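Local coordinates for protein voltage-sensor containing phosphatase (Ciona intestinalis, PDB 3V0D) that probably dephosphorylates phosphoinositide lipids under the control of a membrane voltage sensor, through a cytoplasmic region built from a PTEN-like phosphatase domain and a C2 domain, at residues F48-I52 / G53-R57. The protein carries 1 engineered substitution. Numbering follows the deposited sequence.
Sequences FRNPI and GEVSR
Val55 meets Pro51 and Asn50 on the buried side of the turn where strand 50-51 runs into helix 52-62. Its CG2, anti to the carbonyl carbon, lies 3.6 Å from Asn50 CB and also touches the Pro51 carbonyl oxygen. Met37 and Phe83 pack against the same valine, while Asn50 OD1 accepts a hydrogen bond from the backbone of Asp26. Pro51 is the N-cap: its O takes the Val55 N-H at 3.0 Å, nearly in line with the C=O, and a weak, bent bond from Glu54 N at 2.9 Å. One residue on, Ser56 N donates to Ile52 O at 2.9 Å. This is a strand-to-helix junction of the tensin-type phosphatase domain, with the short, weakly bonded strand 50-51 parallel to strand 34-41. Ile52, the first helical residue, points its CB away from residues 53-57 and packs on Pro40, Tyr78 and Phe83. The outer side is looser: Gly53 and Arg57 are exposed, and the Glu54 side chain nears Pro51 O through CB, at 3.5 Å. The Glu54 chain bends at chi2 (-64°) into a side-on salt bridge with Arg57, NE to Glu54 OE2 and NH1 to Glu54 OE1, both 2.9 Å, flanked by Phe23 of strand 23-25.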
loop_
_atom_site.group_PDB
_atom_site.type_symbol
_atom_site.label_atom_id
_atom_site.label_comp_id
_atom_site.label_asym_id
_atom_site.label_seq_id
_atom_site.Cartn_x
_atom_site.Cartn_y
_atom_site.Cartn_z
ATOM N N PHE A 48 6.833 17.303 17.107
ATOM C CA PHE A 48 6.773 16.223 16.129
ATOM C C PHE A 48 5.433 16.163 15.432
ATOM O O PHE A 48 4.936 15.069 15.101
ATOM C CB PHE A 48 7.206 14.881 16.735
ATOM C CG PHE A 48 8.502 14.969 17.493
ATOM C CD1 PHE A 48 9.629 15.569 16.916
ATOM C CD2 PHE A 48 8.598 14.481 18.788
ATOM C CE1 PHE A 48 10.835 15.668 17.628
ATOM C CE2 PHE A 48 9.794 14.578 19.495
ATOM C CZ PHE A 48 10.910 15.174 18.920
ATOM N N ARG A 49 4.853 17.340 15.192
ATOM C CA ARG A 49 3.658 17.420 14.361
ATOM C C ARG A 49 3.498 18.782 13.706
ATOM O O ARG A 49 4.000 19.796 14.216
ATOM C CB ARG A 49 2.427 17.053 15.176
ATOM C CG ARG A 49 2.246 17.913 16.392
ATOM C CD ARG A 49 1.525 17.181 17.546
ATOM N NE ARG A 49 0.084 17.456 17.533
ATOM C CZ ARG A 49 -0.861 16.621 17.963
ATOM N NH1 ARG A 49 -0.536 15.430 18.456
ATOM N NH2 ARG A 49 -2.142 16.978 17.896
ATOM N N ASN A 50 2.797 18.788 12.577
ATOM C CA ASN A 50 2.457 19.998 11.866
ATOM C C ASN A 50 1.118 20.504 12.375
ATOM O O ASN A 50 0.113 19.878 12.151
ATOM C CB ASN A 50 2.230 19.684 10.382
ATOM C CG ASN A 50 3.504 19.410 9.594
ATOM O OD1 ASN A 50 4.622 19.459 10.123
ATOM N ND2 ASN A 50 3.326 19.089 8.306
ATOM N N PRO A 51 1.089 21.636 13.086
ATOM C CA PRO A 51 -0.203 22.144 13.569
ATOM C C PRO A 51 -1.080 22.550 12.396
ATOM O O PRO A 51 -0.612 23.237 11.478
ATOM C CB PRO A 51 0.194 23.364 14.405
ATOM C CG PRO A 51 1.654 23.177 14.729
ATOM C CD PRO A 51 2.215 22.483 13.508
ATOM N N ILE A 52 -2.343 22.133 12.426
ATOM C CA ILE A 52 -3.254 22.404 11.304
ATOM C C ILE A 52 -3.388 23.903 10.990
ATOM O O ILE A 52 -3.491 24.272 9.823
ATOM C CB ILE A 52 -4.636 21.751 11.516
ATOM C CG1 ILE A 52 -5.499 21.881 10.259
ATOM C CG2 ILE A 52 -5.345 22.325 12.755
ATOM C CD1 ILE A 52 -6.635 20.867 10.211
ATOM N N GLY A 53 -3.358 24.753 12.019
ATOM C CA GLY A 53 -3.387 26.195 11.801
ATOM C C GLY A 53 -2.214 26.675 10.960
ATOM O O GLY A 53 -2.379 27.541 10.093
ATOM N N GLU A 54 -1.027 26.111 11.197
ATOM C CA GLU A 54 0.151 26.480 10.425
ATOM C C GLU A 54 0.119 25.916 9.005
ATOM O O GLU A 54 0.521 26.576 8.061
ATOM C CB GLU A 54 1.432 26.043 11.152
ATOM C CG GLU A 54 1.778 26.944 12.330
ATOM C CD GLU A 54 2.094 28.334 11.841
ATOM O OE1 GLU A 54 3.192 28.519 11.280
ATOM O OE2 GLU A 54 1.225 29.227 11.955
ATOM N N VAL A 55 -0.381 24.697 8.842
ATOM C CA VAL A 55 -0.474 24.109 7.508
ATOM C C VAL A 55 -1.489 24.879 6.664
ATOM O O VAL A 55 -1.230 25.202 5.494
ATOM C CB VAL A 55 -0.836 22.606 7.582
ATOM C CG1 VAL A 55 -0.853 21.978 6.184
ATOM C CG2 VAL A 55 0.172 21.865 8.451
ATOM N N SER A 56 -2.632 25.206 7.256
ATOM C CA SER A 56 -3.628 25.946 6.491
ATOM C C SER A 56 -3.128 27.357 6.156
ATOM O O SER A 56 -3.318 27.833 5.028
ATOM C CB SER A 56 -4.989 25.938 7.146
ATOM O OG SER A 56 -4.880 26.488 8.426
ATOM N N ARG A 57 -2.444 28.004 7.104
ATOM C CA ARG A 57 -1.791 29.288 6.830
ATOM C C ARG A 57 -0.783 29.191 5.680
ATOM O O ARG A 57 -0.713 30.073 4.833
ATOM C CB ARG A 57 -1.122 29.842 8.103
ATOM C CG ARG A 57 -0.563 31.259 7.969
ATOM C CD ARG A 57 -0.075 31.803 9.302
ATOM N NE ARG A 57 1.175 31.204 9.771
ATOM C CZ ARG A 57 2.392 31.633 9.429
ATOM N NH1 ARG A 57 3.473 31.039 9.929
ATOM N NH2 ARG A 57 2.533 32.658 8.590
#